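Bifunctional enzyme CysN/CysC (Mycobacterium tuberculosis, PDB 4RFV) probably catalyses two steps of sulfate activation, the ATP sulfurylase reaction and, in its P-loop kinase domain, the phosphorylation of adenylyl sulfate by ATP. Local coordinates at residues E80-L85 / V101-P106. The protein carries 1 engineered substitution. Residues are numbered along the deposited sequence; the frame is centred on the assembly and turned at random.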
loop_
_atom_site.group_PDB
_atom_site.type_symbol
_atom_site.label_atom_id
_atom_site.label_comp_id
_atom_site.label_asym_id
_atom_site.label_seq_id
_atom_site.Cartn_x
_atom_site.Cartn_y
_atom_site.Cartn_z
ATOM N N GLU A 80 -17.132 1.481 1.006
ATOM C CA GLU A 80 -15.947 2.237 1.431
ATOM C C GLU A 80 -14.716 1.341 1.526
ATOM O O GLU A 80 -13.634 1.717 1.102
ATOM C CB GLU A 80 -16.222 3.009 2.730
ATOM C CG GLU A 80 -15.060 3.764 3.339
ATOM C CD GLU A 80 -14.482 4.841 2.447
ATOM O OE1 GLU A 80 -15.121 5.242 1.421
ATOM O OE2 GLU A 80 -13.339 5.280 2.792
ATOM N N ASN A 81 -14.886 0.134 2.044
ATOM C CA ASN A 81 -13.804 -0.831 2.107
ATOM C C ASN A 81 -13.224 -1.121 0.734
ATOM O O ASN A 81 -12.001 -1.136 0.546
ATOM C CB ASN A 81 -14.332 -2.150 2.706
ATOM C CG ASN A 81 -13.236 -3.126 3.020
ATOM O OD1 ASN A 81 -12.322 -2.831 3.830
ATOM N ND2 ASN A 81 -13.330 -4.315 2.443
ATOM N N LEU A 82 -14.110 -1.350 -0.219
ATOM C CA LEU A 82 -13.702 -1.574 -1.611
ATOM C C LEU A 82 -13.051 -0.362 -2.246
ATOM O O LEU A 82 -12.112 -0.504 -3.010
ATOM C CB LEU A 82 -14.925 -2.022 -2.428
ATOM C CG LEU A 82 -15.466 -3.400 -2.067
ATOM C CD1 LEU A 82 -16.778 -3.739 -2.802
ATOM C CD2 LEU A 82 -14.434 -4.467 -2.332
ATOM N N ARG A 83 -13.548 0.835 -1.926
ATOM C CA ARG A 83 -12.981 2.072 -2.470
ATOM C C ARG A 83 -11.553 2.175 -1.979
ATOM O O ARG A 83 -10.622 2.365 -2.771
ATOM C CB ARG A 83 -13.790 3.289 -2.014
ATOM C CG ARG A 83 -13.298 4.598 -2.626
ATOM C CD ARG A 83 -13.864 5.815 -1.938
ATOM N NE ARG A 83 -13.328 6.026 -0.608
ATOM C CZ ARG A 83 -12.121 6.507 -0.340
ATOM N NH1 ARG A 83 -11.319 6.895 -1.330
ATOM N NH2 ARG A 83 -11.714 6.604 0.918
ATOM N N ARG A 84 -11.356 1.941 -0.695
ATOM C CA ARG A 84 -10.021 1.933 -0.107
ATOM C C ARG A 84 -9.131 0.843 -0.716
ATOM O O ARG A 84 -7.981 1.115 -1.050
ATOM C CB ARG A 84 -10.068 1.820 1.405
ATOM C CG ARG A 84 -10.682 3.065 2.081
ATOM C CD ARG A 84 -10.556 2.917 3.546
ATOM N NE ARG A 84 -11.533 3.732 4.265
ATOM C CZ ARG A 84 -11.663 3.673 5.593
ATOM N NH1 ARG A 84 -10.894 2.850 6.305
ATOM N NH2 ARG A 84 -12.602 4.399 6.202
ATOM N N LEU A 85 -9.664 -0.370 -0.813
ATOM C CA LEU A 85 -8.913 -1.486 -1.418
ATOM C C LEU A 85 -8.371 -1.113 -2.821
ATOM O O LEU A 85 -7.221 -1.446 -3.136
ATOM C CB LEU A 85 -9.798 -2.734 -1.537
ATOM C CG LEU A 85 -9.612 -4.013 -0.731
ATOM C CD1 LEU A 85 -10.626 -5.017 -1.262
ATOM C CD2 LEU A 85 -8.221 -4.623 -0.817
ATOM N N VAL A 101 -6.496 -9.174 -6.463
ATOM C CA VAL A 101 -7.515 -8.752 -5.473
ATOM C C VAL A 101 -8.746 -9.640 -5.521
ATOM O O VAL A 101 -9.560 -9.496 -6.410
ATOM C CB VAL A 101 -7.977 -7.305 -5.723
ATOM C CG1 VAL A 101 -8.974 -6.833 -4.620
ATOM C CG2 VAL A 101 -6.780 -6.396 -5.850
ATOM N N PRO A 102 -8.885 -10.565 -4.575
ATOM C CA PRO A 102 -10.096 -11.376 -4.524
ATOM C C PRO A 102 -11.156 -10.649 -3.711
ATOM O O PRO A 102 -11.000 -10.471 -2.505
ATOM C CB PRO A 102 -9.638 -12.647 -3.845
ATOM C CG PRO A 102 -8.552 -12.204 -2.941
ATOM C CD PRO A 102 -7.884 -11.015 -3.583
ATOM N N ALA A 103 -12.184 -10.143 -4.356
ATOM C CA ALA A 103 -13.171 -9.358 -3.655
ATOM C C ALA A 103 -14.509 -9.667 -4.230
ATOM O O ALA A 103 -14.692 -9.559 -5.464
ATOM C CB ALA A 103 -12.885 -7.875 -3.809
ATOM N N ILE A 104 -15.487 -9.958 -3.396
ATOM C CA ILE A 104 -16.794 -10.308 -3.945
ATOM C C ILE A 104 -17.273 -9.193 -4.877
ATOM O O ILE A 104 -17.645 -9.491 -6.016
ATOM C CB ILE A 104 -17.876 -10.595 -2.905
ATOM C CG1 ILE A 104 -17.496 -11.786 -2.035
ATOM C CG2 ILE A 104 -19.197 -10.910 -3.608
ATOM C CD1 ILE A 104 -18.194 -11.745 -0.681
ATOM N N SER A 105 -17.222 -7.940 -4.385
ATOM C CA SER A 105 -17.597 -6.755 -5.191
ATOM C C SER A 105 -18.889 -6.973 -6.001
ATOM O O SER A 105 -18.908 -6.965 -7.224
ATOM C CB SER A 105 -16.444 -6.265 -6.061
ATOM O OG SER A 105 -15.872 -7.255 -6.852
ATOM N N PRO A 106 -19.986 -7.154 -5.290
ATOM C CA PRO A 106 -21.207 -7.570 -5.959
ATOM C C PRO A 106 -21.893 -6.528 -6.866
ATOM O O PRO A 106 -22.707 -6.907 -7.704
ATOM C CB PRO A 106 -22.129 -7.931 -4.792
ATOM C CG PRO A 106 -21.663 -7.135 -3.660
ATOM C CD PRO A 106 -20.168 -6.997 -3.828
#
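Leu-82 and Leu-85 of helix 75-94 face the end of strand 98-102 and the loop that follows it, the CA atoms of Leu-82 and Ser-105 standing 7.4 Å apart and those of Leu-85 and Val-101 8.4 Å. This is a helix packed on the parallel sheet of a P-loop kinase fold: the helix leads into strand 98-102, whose neighbour 25-30 precedes the probable Walker A loop. Methyl groups of the two leucines meet side-chain methyls of Val-101 and Ala-103, and the CA and CB of Ser-105. The two branches of Leu-82 touch residues two apart in the chain, CD2 reaching Ala-103 CB at 4.0 Å while CD1 lies against CA and CB of Ser-105, 3.9 Å from the CA. Its CG stands anti to the carbonyl carbon (chi1 -68°), a setting that carries the fork across to the loop. One turn on, Leu-85 CD1 lies 4.2 Å from Val-101 CG1, the two side chains passing in opposite directions, and Ala-103 CB is slightly farther from that methyl. Ala-103 CB thus serves both leucines, and Trp-28 of strand 25-30 touches Val-101 and Ala-103 as well. His-110 of helix 108-121 meets both Leu-82 and Ser-105.

The helix face turned from the sheet is polar. Arg-83 grips Glu-80 side-on, NE to OE1 and NH2 to OE2, and its partner atoms lie within 10° of the guanidinium plane. Arg-84 NE meets OE2 on its anti side, completing a salt-bridge network with Arg-83, which uses the syn sides. Both arginines also reach the second subunit, Arg-84 NH2 by a salt bridge to Asp-70 of that chain, which places this face at the dimer interface. Two donors therefore converge on Glu-80 OE2: Arg-83 NH2 and Arg-84 NE, the latter at 2.8 Å with a nearly straight N-H...O angle of 172°.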